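Local structure of EccC5 (Mycobacterium xenopi RIVM700367, 7B9F) at residues 15-19 with 120-125; 26-31 with 186-192; 164-169 with 392-398; 171-176 with 199-205; 229-233 with 367-372. The protein forms part of the membrane pore complex of the mycobacterial ESX-5 type VII secretion system and, as an FtsK/SpoIIIE-family ATPase, probably powers protein export. All blocks are in the same frame, centred on the assembly; numbering follows the deposited sequence.

Contact 1. Residues 15-19 with 120-125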
# COMPACT_ATOMS: atom_id res chain seq x y z
N VAL C 15 3.09 -28.65 20.89
CA VAL C 15 3.99 -29.79 21.03
C VAL C 15 4.98 -29.77 19.87
O VAL C 15 4.66 -29.36 18.75
CB VAL C 15 3.19 -31.11 21.09
CG1 VAL C 15 2.46 -31.40 19.78
CG2 VAL C 15 4.09 -32.28 21.49
N VAL C 16 6.21 -30.19 20.17
CA VAL C 16 7.26 -30.32 19.17
C VAL C 16 7.77 -31.75 19.22
O VAL C 16 7.84 -32.36 20.30
CB VAL C 16 8.39 -29.29 19.39
CG1 VAL C 16 9.16 -29.56 20.68
CG2 VAL C 16 9.32 -29.27 18.21
N LYS C 17 8.04 -32.32 18.06
CA LYS C 17 8.50 -33.70 18.01
C LYS C 17 9.88 -33.79 17.40
O LYS C 17 10.16 -33.14 16.38
CB LYS C 17 7.50 -34.59 17.25
CG LYS C 17 7.33 -34.29 15.78
CD LYS C 17 6.36 -35.25 15.14
CE LYS C 17 4.94 -34.98 15.57
NZ LYS C 17 4.43 -33.66 15.09
N PRO C 18 10.79 -34.52 18.03
CA PRO C 18 12.11 -34.73 17.43
C PRO C 18 12.04 -35.66 16.22
O PRO C 18 11.11 -36.45 16.09
CB PRO C 18 12.93 -35.35 18.57
CG PRO C 18 12.17 -35.01 19.80
CD PRO C 18 10.74 -35.01 19.41
N GLU C 19 13.02 -35.53 15.34
CA GLU C 19 13.15 -36.39 14.18
C GLU C 19 14.60 -36.77 13.99
O GLU C 19 15.50 -36.23 14.65
CB GLU C 19 12.65 -35.73 12.89
CG GLU C 19 11.17 -35.46 12.82
CD GLU C 19 10.78 -34.17 13.51
OE1 GLU C 19 11.69 -33.46 14.00
OE2 GLU C 19 9.57 -33.87 13.56
N GLU C 120 8.50 -27.41 8.44
CA GLU C 120 7.38 -27.70 9.33
C GLU C 120 7.86 -27.99 10.74
O GLU C 120 7.24 -27.53 11.72
CB GLU C 120 6.51 -28.83 8.77
CG GLU C 120 7.14 -30.19 8.59
CD GLU C 120 7.12 -31.03 9.85
OE1 GLU C 120 6.30 -30.74 10.74
OE2 GLU C 120 7.91 -31.99 9.94
N SER C 121 8.98 -28.70 10.88
CA SER C 121 9.52 -28.94 12.22
C SER C 121 9.96 -27.64 12.88
O SER C 121 9.73 -27.42 14.08
CB SER C 121 10.68 -29.92 12.16
OG SER C 121 11.22 -30.12 13.45
N ALA C 122 10.59 -26.75 12.11
CA ALA C 122 11.04 -25.48 12.65
C ALA C 122 9.88 -24.60 13.06
O ALA C 122 9.96 -23.90 14.07
CB ALA C 122 11.92 -24.76 11.62
N ASP C 123 8.79 -24.61 12.29
CA ASP C 123 7.61 -23.85 12.69
C ASP C 123 7.01 -24.40 13.97
O ASP C 123 6.55 -23.63 14.82
CB ASP C 123 6.56 -23.86 11.59
CG ASP C 123 6.96 -23.01 10.41
OD1 ASP C 123 7.94 -22.26 10.53
OD2 ASP C 123 6.28 -23.09 9.37
N SER C 124 7.01 -25.73 14.13
CA SER C 124 6.51 -26.30 15.37
C SER C 124 7.34 -25.84 16.56
O SER C 124 6.79 -25.42 17.59
CB SER C 124 6.53 -27.83 15.29
OG SER C 124 6.27 -28.39 16.56
N MET C 125 8.66 -25.86 16.43
CA MET C 125 9.51 -25.48 17.55
C MET C 125 9.44 -23.98 17.82
O MET C 125 9.52 -23.53 18.97
CB MET C 125 10.94 -25.96 17.30
CG MET C 125 11.91 -25.67 18.41
SD MET C 125 13.54 -26.32 18.03
CE MET C 125 14.05 -25.20 16.75

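Contact 2. Residues 26-31 with 186-192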
# COMPACT_ATOMS: atom_id res chain seq x y z
N PRO C 26 25.07 -38.02 -2.42
CA PRO C 26 25.32 -37.27 -3.65
C PRO C 26 25.73 -38.18 -4.79
O PRO C 26 26.14 -39.33 -4.59
CB PRO C 26 26.47 -36.34 -3.27
CG PRO C 26 26.41 -36.25 -1.81
CD PRO C 26 25.95 -37.58 -1.33
N LEU C 27 25.62 -37.65 -6.00
CA LEU C 27 25.94 -38.42 -7.19
C LEU C 27 27.45 -38.59 -7.33
O LEU C 27 28.24 -37.97 -6.62
CB LEU C 27 25.37 -37.76 -8.43
CG LEU C 27 23.88 -37.46 -8.38
CD1 LEU C 27 23.46 -36.82 -9.69
CD2 LEU C 27 23.10 -38.73 -8.12
N SER C 28 27.84 -39.45 -8.26
CA SER C 28 29.23 -39.73 -8.53
C SER C 28 29.46 -39.73 -10.03
O SER C 28 28.57 -40.10 -10.80
CB SER C 28 29.65 -41.06 -7.95
OG SER C 28 29.16 -41.19 -6.63
N VAL C 29 30.65 -39.31 -10.45
CA VAL C 29 30.96 -39.25 -11.88
C VAL C 29 32.43 -39.58 -12.10
O VAL C 29 33.30 -39.13 -11.34
CB VAL C 29 30.55 -37.89 -12.47
CG1 VAL C 29 31.37 -36.74 -11.91
CG2 VAL C 29 30.63 -37.91 -13.98
N PRO C 30 32.77 -40.43 -13.07
CA PRO C 30 34.17 -40.72 -13.35
C PRO C 30 34.80 -39.63 -14.20
O PRO C 30 34.17 -39.13 -15.15
CB PRO C 30 34.10 -42.05 -14.11
CG PRO C 30 32.77 -42.03 -14.76
CD PRO C 30 31.86 -41.31 -13.83
N PRO C 31 36.03 -39.23 -13.89
CA PRO C 31 36.70 -38.23 -14.72
C PRO C 31 37.15 -38.83 -16.04
O PRO C 31 37.37 -40.05 -16.14
CB PRO C 31 37.90 -37.79 -13.86
CG PRO C 31 38.17 -38.97 -13.00
CD PRO C 31 36.84 -39.61 -12.73
N ILE C 186 37.25 -36.85 -5.68
CA ILE C 186 37.45 -36.72 -7.11
C ILE C 186 36.25 -37.24 -7.90
O ILE C 186 35.96 -36.74 -8.99
CB ILE C 186 38.77 -37.40 -7.54
CG1 ILE C 186 39.14 -37.01 -8.97
CG2 ILE C 186 38.69 -38.91 -7.38
CD1 ILE C 186 39.49 -35.55 -9.11
N GLU C 187 35.52 -38.21 -7.35
CA GLU C 187 34.34 -38.73 -8.01
C GLU C 187 33.10 -37.91 -7.74
O GLU C 187 32.08 -38.12 -8.40
CB GLU C 187 34.09 -40.18 -7.58
CG GLU C 187 35.09 -41.17 -8.12
CD GLU C 187 34.87 -41.48 -9.59
OE1 GLU C 187 33.70 -41.62 -10.00
OE2 GLU C 187 35.87 -41.58 -10.33
N LEU C 188 33.15 -36.99 -6.78
CA LEU C 188 31.97 -36.27 -6.34
C LEU C 188 31.49 -35.32 -7.43
O LEU C 188 32.25 -34.50 -7.93
CB LEU C 188 32.26 -35.49 -5.07
CG LEU C 188 31.12 -34.65 -4.52
CD1 LEU C 188 29.91 -35.51 -4.30
CD2 LEU C 188 31.55 -34.00 -3.23
N GLU C 189 30.21 -35.44 -7.78
CA GLU C 189 29.63 -34.57 -8.77
C GLU C 189 29.49 -33.17 -8.17
O GLU C 189 29.16 -33.04 -7.00
CB GLU C 189 28.28 -35.14 -9.21
CG GLU C 189 27.51 -34.42 -10.33
CD GLU C 189 26.87 -33.13 -9.91
OE1 GLU C 189 26.47 -33.01 -8.74
OE2 GLU C 189 26.77 -32.22 -10.76
N PRO C 190 29.77 -32.12 -8.95
CA PRO C 190 29.85 -30.78 -8.35
C PRO C 190 28.55 -30.25 -7.78
O PRO C 190 28.53 -29.76 -6.64
CB PRO C 190 30.35 -29.91 -9.51
CG PRO C 190 31.07 -30.84 -10.38
CD PRO C 190 30.30 -32.13 -10.31
N VAL C 191 27.46 -30.33 -8.54
CA VAL C 191 26.22 -29.65 -8.16
C VAL C 191 25.59 -30.28 -6.92
O VAL C 191 25.23 -29.58 -5.98
CB VAL C 191 25.24 -29.63 -9.33
CG1 VAL C 191 23.93 -29.06 -8.90
CG2 VAL C 191 25.79 -28.74 -10.37
N THR C 192 25.44 -31.61 -6.92
CA THR C 192 24.81 -32.26 -5.78
C THR C 192 25.67 -32.13 -4.53
O THR C 192 25.15 -31.94 -3.43
CB THR C 192 24.54 -33.72 -6.08
OG1 THR C 192 25.79 -34.38 -6.34
CG2 THR C 192 23.65 -33.84 -7.29

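Contact 3. Residues 164-169 with 392-398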
# COMPACT_ATOMS: atom_id res chain seq x y z
N ARG C 164 13.86 -15.53 28.85
CA ARG C 164 14.27 -15.05 27.55
C ARG C 164 15.19 -13.85 27.70
O ARG C 164 14.97 -13.00 28.56
CB ARG C 164 13.05 -14.67 26.72
CG ARG C 164 13.36 -14.08 25.37
CD ARG C 164 12.11 -13.69 24.66
NE ARG C 164 12.37 -12.74 23.60
CZ ARG C 164 11.62 -12.62 22.52
NH1 ARG C 164 10.56 -13.39 22.37
NH2 ARG C 164 11.92 -11.73 21.59
N VAL C 165 16.21 -13.78 26.87
CA VAL C 165 17.11 -12.64 26.85
C VAL C 165 17.19 -11.98 25.49
O VAL C 165 17.51 -10.79 25.41
CB VAL C 165 18.52 -13.05 27.35
CG1 VAL C 165 19.20 -13.93 26.34
CG2 VAL C 165 19.36 -11.86 27.71
N GLY C 166 16.84 -12.67 24.41
CA GLY C 166 16.89 -12.06 23.10
C GLY C 166 16.45 -13.05 22.05
O GLY C 166 15.75 -14.01 22.35
N VAL C 167 16.86 -12.80 20.81
CA VAL C 167 16.59 -13.71 19.71
C VAL C 167 17.89 -14.08 19.03
O VAL C 167 18.85 -13.30 19.02
CB VAL C 167 15.60 -13.10 18.70
CG1 VAL C 167 14.27 -12.88 19.35
CG2 VAL C 167 16.13 -11.80 18.18
N GLY C 168 17.93 -15.28 18.46
CA GLY C 168 19.15 -15.75 17.85
C GLY C 168 18.96 -17.12 17.23
O GLY C 168 17.84 -17.56 16.99
N MET C 169 20.08 -17.79 16.98
CA MET C 169 20.09 -19.10 16.34
C MET C 169 19.93 -20.21 17.36
O MET C 169 20.31 -20.06 18.52
CB MET C 169 21.40 -19.32 15.60
CG MET C 169 21.60 -18.44 14.43
SD MET C 169 23.14 -18.82 13.59
CE MET C 169 24.32 -18.14 14.75
N TRP C 392 31.24 -16.50 20.94
CA TRP C 392 30.57 -16.52 19.66
C TRP C 392 29.27 -15.76 19.81
O TRP C 392 28.86 -15.43 20.93
CB TRP C 392 30.36 -17.97 19.18
CG TRP C 392 29.72 -18.14 17.84
CD1 TRP C 392 28.57 -18.82 17.57
CD2 TRP C 392 30.19 -17.63 16.59
NE1 TRP C 392 28.29 -18.76 16.23
CE2 TRP C 392 29.27 -18.04 15.61
CE3 TRP C 392 31.29 -16.87 16.20
CZ2 TRP C 392 29.42 -17.72 14.27
CZ3 TRP C 392 31.44 -16.55 14.88
CH2 TRP C 392 30.51 -16.97 13.92
N PHE C 393 28.64 -15.43 18.68
CA PHE C 393 27.35 -14.77 18.67
C PHE C 393 26.35 -15.56 19.49
O PHE C 393 26.26 -16.78 19.37
CB PHE C 393 26.86 -14.64 17.22
CG PHE C 393 25.49 -14.04 17.07
CD1 PHE C 393 24.35 -14.82 17.11
CD2 PHE C 393 25.35 -12.70 16.82
CE1 PHE C 393 23.11 -14.27 16.96
CE2 PHE C 393 24.10 -12.14 16.67
CZ PHE C 393 22.99 -12.93 16.74
N PHE C 394 25.60 -14.86 20.33
CA PHE C 394 24.63 -15.52 21.18
C PHE C 394 23.20 -15.08 20.91
O PHE C 394 22.34 -15.92 20.64
CB PHE C 394 24.97 -15.28 22.65
CG PHE C 394 23.97 -15.84 23.59
CD1 PHE C 394 23.80 -17.20 23.71
CD2 PHE C 394 23.20 -15.01 24.37
CE1 PHE C 394 22.89 -17.72 24.58
CE2 PHE C 394 22.29 -15.52 25.24
CZ PHE C 394 22.13 -16.88 25.34
N ALA C 395 22.93 -13.78 20.98
CA ALA C 395 21.58 -13.29 20.80
C ALA C 395 21.63 -11.80 20.51
O ALA C 395 22.60 -11.12 20.84
CB ALA C 395 20.72 -13.54 22.04
N LEU C 396 20.57 -11.31 19.89
CA LEU C 396 20.33 -9.88 19.80
C LEU C 396 19.44 -9.49 20.97
O LEU C 396 18.30 -9.93 21.06
CB LEU C 396 19.68 -9.53 18.48
CG LEU C 396 19.29 -8.07 18.33
CD1 LEU C 396 20.53 -7.22 18.38
CD2 LEU C 396 18.63 -7.88 17.02
N ALA C 397 19.98 -8.67 21.87
CA ALA C 397 19.36 -8.44 23.16
C ALA C 397 18.01 -7.75 23.03
O ALA C 397 17.82 -6.89 22.17
CB ALA C 397 20.27 -7.60 24.04
N ASP C 398 17.08 -8.14 23.88
CA ASP C 398 15.79 -7.45 23.98
C ASP C 398 15.96 -6.26 24.90
O ASP C 398 15.93 -6.40 26.12
CB ASP C 398 14.71 -8.40 24.49
CG ASP C 398 14.07 -9.20 23.39
OD1 ASP C 398 13.95 -8.67 22.27
OD2 ASP C 398 13.68 -10.36 23.65

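Contact 4. Residues 171-176 with 199-205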
# COMPACT_ATOMS: atom_id res chain seq x y z
N ARG C 171 19.86 -24.88 17.24
CA ARG C 171 19.80 -26.04 16.36
C ARG C 171 18.40 -26.64 16.37
O ARG C 171 17.72 -26.60 17.40
CB ARG C 171 20.84 -27.09 16.79
CG ARG C 171 20.60 -27.73 18.13
CD ARG C 171 21.57 -28.85 18.37
NE ARG C 171 21.51 -29.35 19.74
CZ ARG C 171 20.59 -30.20 20.18
NH1 ARG C 171 19.67 -30.68 19.36
NH2 ARG C 171 20.61 -30.59 21.45
N PRO C 172 17.93 -27.15 15.25
CA PRO C 172 16.54 -27.61 15.16
C PRO C 172 16.36 -28.96 15.84
O PRO C 172 17.29 -29.53 16.40
CB PRO C 172 16.33 -27.72 13.65
CG PRO C 172 17.64 -28.10 13.15
CD PRO C 172 18.63 -27.33 13.97
N GLU C 173 15.13 -29.45 15.79
CA GLU C 173 14.82 -30.75 16.36
C GLU C 173 15.11 -31.89 15.40
O GLU C 173 15.24 -33.03 15.85
CB GLU C 173 13.35 -30.79 16.77
CG GLU C 173 12.99 -29.97 18.01
CD GLU C 173 13.41 -30.58 19.34
OE1 GLU C 173 12.63 -30.45 20.30
OE2 GLU C 173 14.49 -31.19 19.45
N VAL C 174 15.23 -31.62 14.11
CA VAL C 174 15.66 -32.64 13.17
C VAL C 174 17.16 -32.81 13.27
O VAL C 174 17.91 -31.82 13.36
CB VAL C 174 15.21 -32.30 11.74
CG1 VAL C 174 13.72 -32.36 11.64
CG2 VAL C 174 15.67 -30.92 11.34
N THR C 175 17.62 -34.04 13.33
CA THR C 175 19.04 -34.35 13.39
C THR C 175 19.45 -34.90 12.04
O THR C 175 19.08 -36.01 11.68
CB THR C 175 19.34 -35.34 14.51
OG1 THR C 175 18.34 -36.36 14.51
CG2 THR C 175 19.33 -34.63 15.85
N TRP C 176 20.21 -34.11 11.29
CA TRP C 176 20.60 -34.50 9.94
C TRP C 176 21.63 -35.62 10.03
O TRP C 176 22.78 -35.39 10.39
CB TRP C 176 21.15 -33.30 9.19
CG TRP C 176 20.14 -32.24 9.01
CD1 TRP C 176 20.20 -30.98 9.50
CD2 TRP C 176 18.90 -32.34 8.31
NE1 TRP C 176 19.08 -30.28 9.14
CE2 TRP C 176 18.27 -31.10 8.41
CE3 TRP C 176 18.27 -33.36 7.59
CZ2 TRP C 176 17.04 -30.84 7.83
CZ3 TRP C 176 17.05 -33.11 7.02
CH2 TRP C 176 16.45 -31.86 7.14
N PHE C 199 22.89 -27.25 2.15
CA PHE C 199 21.82 -27.74 3.00
C PHE C 199 22.32 -28.01 4.41
O PHE C 199 21.67 -27.66 5.39
CB PHE C 199 21.21 -29.01 2.41
CG PHE C 199 19.93 -29.44 3.06
CD1 PHE C 199 19.93 -30.18 4.22
CD2 PHE C 199 18.72 -29.12 2.48
CE1 PHE C 199 18.76 -30.57 4.80
CE2 PHE C 199 17.55 -29.51 3.07
CZ PHE C 199 17.57 -30.24 4.23
N GLY C 200 23.48 -28.65 4.52
CA GLY C 200 24.05 -28.88 5.84
C GLY C 200 24.44 -27.60 6.53
O GLY C 200 24.36 -27.50 7.75
N ARG C 201 24.86 -26.60 5.76
CA ARG C 201 25.29 -25.34 6.36
C ARG C 201 24.11 -24.56 6.94
O ARG C 201 24.13 -24.16 8.10
CB ARG C 201 26.00 -24.51 5.30
CG ARG C 201 26.58 -23.22 5.79
CD ARG C 201 27.32 -22.56 4.66
NE ARG C 201 27.84 -21.27 5.04
CZ ARG C 201 29.02 -21.10 5.62
NH1 ARG C 201 29.79 -22.16 5.84
NH2 ARG C 201 29.44 -19.89 5.95
N TYR C 202 23.07 -24.35 6.14
CA TYR C 202 21.96 -23.47 6.52
C TYR C 202 20.82 -24.17 7.23
O TYR C 202 20.22 -23.60 8.14
CB TYR C 202 21.45 -22.73 5.29
CG TYR C 202 22.43 -21.73 4.75
CD1 TYR C 202 22.99 -20.78 5.59
CD2 TYR C 202 22.83 -21.75 3.44
CE1 TYR C 202 23.88 -19.86 5.11
CE2 TYR C 202 23.71 -20.83 2.95
CZ TYR C 202 24.24 -19.89 3.79
OH TYR C 202 25.14 -18.98 3.29
N GLN C 203 20.48 -25.38 6.84
CA GLN C 203 19.40 -26.00 7.61
C GLN C 203 19.84 -26.58 8.90
O GLN C 203 19.02 -27.25 9.52
CB GLN C 203 18.70 -27.06 6.78
CG GLN C 203 18.22 -26.56 5.45
CD GLN C 203 17.25 -25.41 5.57
OE1 GLN C 203 16.46 -25.34 6.50
NE2 GLN C 203 17.32 -24.49 4.62
N SER C 204 21.07 -26.39 9.37
CA SER C 204 21.49 -26.93 10.65
C SER C 204 21.18 -26.01 11.81
O SER C 204 21.48 -26.37 12.95
CB SER C 204 22.99 -27.23 10.63
OG SER C 204 23.72 -26.08 10.27
N VAL C 205 20.64 -24.82 11.55
CA VAL C 205 20.17 -23.92 12.60
C VAL C 205 18.84 -23.32 12.18
O VAL C 205 18.49 -23.28 11.00
CB VAL C 205 21.17 -22.78 12.91
CG1 VAL C 205 22.47 -23.32 13.46
CG2 VAL C 205 21.45 -22.02 11.67

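Contact 5. Residues 229-233 with 367-372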
# COMPACT_ATOMS: atom_id res chain seq x y z
N GLN C 229 22.15 0.04 27.12
CA GLN C 229 21.93 -1.32 26.65
C GLN C 229 21.76 -2.28 27.81
O GLN C 229 20.84 -3.12 27.82
CB GLN C 229 23.11 -1.77 25.79
CG GLN C 229 23.35 -0.97 24.55
CD GLN C 229 24.62 -1.41 23.87
OE1 GLN C 229 25.58 -1.81 24.53
NE2 GLN C 229 24.64 -1.34 22.55
N VAL C 230 22.64 -2.18 28.79
CA VAL C 230 22.61 -3.07 29.94
C VAL C 230 21.34 -2.85 30.75
O VAL C 230 20.69 -3.81 31.19
CB VAL C 230 23.88 -2.87 30.77
CG1 VAL C 230 23.77 -3.57 32.07
CG2 VAL C 230 25.06 -3.40 30.02
N LEU C 231 20.94 -1.59 30.92
CA LEU C 231 19.69 -1.32 31.63
C LEU C 231 18.48 -1.85 30.88
O LEU C 231 17.55 -2.38 31.50
CB LEU C 231 19.55 0.18 31.89
CG LEU C 231 20.32 0.63 33.11
CD1 LEU C 231 20.18 2.11 33.29
CD2 LEU C 231 19.79 -0.09 34.32
N GLY C 232 18.46 -1.72 29.55
CA GLY C 232 17.34 -2.24 28.79
C GLY C 232 17.22 -3.74 28.89
O GLY C 232 16.12 -4.28 29.09
N LEU C 233 18.35 -4.45 28.79
CA LEU C 233 18.32 -5.89 28.96
C LEU C 233 17.88 -6.27 30.36
O LEU C 233 17.15 -7.24 30.54
CB LEU C 233 19.68 -6.50 28.66
CG LEU C 233 19.76 -8.01 28.49
CD1 LEU C 233 20.89 -8.29 27.56
CD2 LEU C 233 20.02 -8.77 29.76
N PHE C 367 28.15 -7.23 25.44
CA PHE C 367 27.64 -6.48 24.31
C PHE C 367 28.78 -6.13 23.38
O PHE C 367 29.82 -5.63 23.81
CB PHE C 367 26.95 -5.21 24.78
CG PHE C 367 25.55 -5.41 25.23
CD1 PHE C 367 25.28 -5.93 26.48
CD2 PHE C 367 24.49 -5.08 24.41
CE1 PHE C 367 24.00 -6.12 26.90
CE2 PHE C 367 23.21 -5.27 24.83
CZ PHE C 367 22.96 -5.79 26.07
N THR C 368 28.60 -6.38 22.09
CA THR C 368 29.60 -6.01 21.09
C THR C 368 29.08 -4.95 20.13
O THR C 368 29.71 -3.90 19.98
CB THR C 368 30.05 -7.25 20.32
OG1 THR C 368 28.91 -7.93 19.81
CG2 THR C 368 30.82 -8.16 21.24
N ASP C 369 27.95 -5.19 19.48
CA ASP C 369 27.43 -4.22 18.54
C ASP C 369 26.76 -3.09 19.32
O ASP C 369 26.42 -3.22 20.50
CB ASP C 369 26.44 -4.89 17.59
CG ASP C 369 25.99 -4.00 16.44
OD1 ASP C 369 26.42 -2.82 16.38
OD2 ASP C 369 25.21 -4.47 15.60
N SER C 370 26.61 -1.94 18.65
CA SER C 370 25.80 -0.87 19.21
C SER C 370 24.33 -1.27 19.26
O SER C 370 23.59 -0.83 20.15
CB SER C 370 25.97 0.40 18.39
OG SER C 370 25.44 0.23 17.09
N ALA C 371 23.89 -2.09 18.31
CA ALA C 371 22.50 -2.52 18.26
C ALA C 371 22.13 -3.46 19.39
O ALA C 371 20.95 -3.60 19.70
CB ALA C 371 22.20 -3.18 16.91
N GLY C 372 23.11 -4.11 20.01
CA GLY C 372 22.82 -4.92 21.18
C GLY C 372 23.08 -6.39 20.98
O GLY C 372 22.42 -7.23 21.60

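Contact 1. Residues 15-19 with 120-125
Val16, with 55 Å² covered, is the main apolar residue of the extended N-terminal segment 15-19, and it points at the flank of helix 97-132. Its CG2 lies 3.8 Å from Met125 CB, and its CA comes within 3.4 Å of Ser124 OG. Ser124, one turn after Ser121, faces the same way and loses 44 Å² to the segment; its OG also stands 2.9 Å from Val15 O, so the hydroxyl is near both the Val15 carbonyl and the Val16 side chain (Val16 CG2 to Ser124 OG 3.6 Å). This is an extended peptide without regular secondary structure laid along one face of a long helix, just ahead of strand 19-22, which pairs in parallel with strand 174-177 in a small two-stranded sheet beside the same helix. Glu19 and Ser121 come next, each with 34 Å² covered. Ser121 OG gives Glu19 OE1 a weak hydrogen bond of 3.4 Å. Glu19 OE2 also lies 4.4 Å from Glu120 OE2, so two like charges are close together. Glu173 packs on Val16, Ser121 and Met125, and Val174 on Glu19 and Ser121, while Asp123, on the same helix, forms a salt bridge with Arg111 of an EccD5 chain.

Contact 2. Residues 26-31 with 186-192
Val29 N donates to Glu187 O at 2.8 Å, the shortest hydrogen bond between extended segment 26-31 and the approach to helix 190-202. A weaker bond from Glu189 N to Leu27 O (3.4 Å) completes a single beta bridge between Ser28 and Leu188, leading directly into a helix N-cap. Glu189 is that cap: its OE2 accepts from Val191 N at 3.0 Å and its OE1 from Thr192 N at 2.5 Å. Thr192 OG1 donates to Glu189 OE1 (2.8 Å) and accepts from Leu27 N (3.3 Å), so the capped first turn also holds the N-terminal segment. Arg104 of helix 97-132 forms a salt bridge with Glu189 OE2. Farther out, Leu27 packs its CG 3.8 Å from Thr192 CG2 and leans on Met103, while Val29 also meets a neighbouring EccB5 chain. The side chain of Glu187 runs alongside Pro30 and Pro31, its OE2 reaching 3.3 Å from Pro31 CD. At the other end, Pro26 CB rests 3.7 Å from Leu188 CD1.

Contact 3. Residues 164-169 with 392-398
Val165 CG1 meets Phe394 CE2 at 3.6 Å on one face of the sheet, beside Leu233 of helix 227-244. On the other face Val167 CG2 lies 4.2 Å from Leu396 CB, and Met169 CE reaches Phe393 CD1 at 4.1 Å. Gly166 and Gly168 let the strands close to CA-CA distances of 4.4 Å from Gly166 to Ala397 and 4.5 Å from Gly168 to Ala395; a CB on either glycine would clash with a carbonyl. Val167 and Leu396 form the hydrogen-bonded pair, Leu396 N to Val167 O at 2.8 Å and Val167 N to Leu396 O at 3.2 Å. Asp398 N continues the pattern to Val165 O at 3.1 Å. At the polar edge Arg164 NE makes a salt bridge to Asp398 OD2 (2.7 Å). Trp392 receives Arg322 of an EccD5 chain in a cation-pi contact. This is an antiparallel pair within a mixed sheet, each strand with a classic beta bulge against its other neighbour: Val165-Gly166 facing Lys211 of strand 209-214, Phe394-Ala395 facing Ile374 of strand 373-376.

Contact 4. Residues 171-176 with 199-205
An aromatic and hydrogen-bonded junction joins the short strand 174-177 to the C-terminal end of helix 190-202, in the elongated part of the chain that runs along helix 97-132. The chain leaves the helix through a type I beta turn from Tyr202 to Val205, and Trp176 meets both the last helical turn and this exit. Trp176 is the largest contributor, with 82 Å² covered. The edge of the Phe199 ring points at the face of the Trp176 six-membered ring in a T-shaped pair, centroids 4.8 Å apart and planes at 78°, with Phe199 CE1 3.5 Å from Trp176 CZ2. In the plane of the same indole, Trp176 NE1 donates to Gln203 O at 3.1 Å, so one side chain uses its face for the helix and its edge for the first residue beyond it. Leu23 lies against both aromatic residues, and Ala118 of helix 97-132 against Trp176. Gln203 NE2 is hydrogen-bonded to Glu116 and Val114 of an EccD5 chain, placing this helix end at a subunit interface. Where the chain comes into the strand, it approaches the turn: Arg171 CA is 4.3 Å from Val205 CA, and Pro172 CD sits 3.2 Å from Ser204 O.

Contact 5. Residues 229-233 with 367-372
Gln229, in the first turn of helix 227-244, does most of the work on the helix side, with 95 Å² covered. Its CB stands over the face of the Phe367 ring, 4.0 Å from the centroid and 26° off the normal, a CH-pi contact. Beyond it the amide reaches the loop between strands 364-367 and 373-376: Gln229 NE2 donates weakly to Ser370 O at 2.7 Å and to Asp369 O at 3.3 Å. Val230 follows with a lighter touch, CG2 at 4.3 Å from Phe367 CE1, and also packs on Leu223 of strand 220-224. One turn on from Gln229, Leu233 brings CD1 to 3.6 Å from Phe367 CZ and lies against Ala397 and Ile374 of neighbouring strands. The helix therefore packs across the mixed sheet, with the Phe367 ring set against Gln229, Val230 and Leu233 of the helix and Ala397 of the sheet. Within the loop, Asp369 OD1 accepts from Ser370 OG at 3.3 Å, and Gly372 adopts a positive phi of 116° as the chain enters the next strand. The chemistry divides by depth: apolar contacts round Phe367 supply the buried fit, while the Gln229 amide adds two weak hydrogen bonds to loop carbonyls.

In the fold
Contact 3, its centre about 7 Å from the centre of the chain, is the buried one; the other four are partly buried. It relies on backbone strand pairing, interrupted by bulges, and a salt bridge. Contact 5 lies on the same mixed sheet and touches it, with Ala397 N close to Gly372 O and Leu233 packed on Ala397, but has no backbone pairing, only packing on an aromatic ring and two weak side-chain bonds. Contacts 1 and 4 meet through Glu19 and Thr175, and through Val16 and Met125 on Glu173, beside helix 97-132. Contacts 2 and 4 take opposite ends of helix 190-202: capping and bridging, then indole and turn. Contact 2 is most remote, its centre about 42 Å from the chain's.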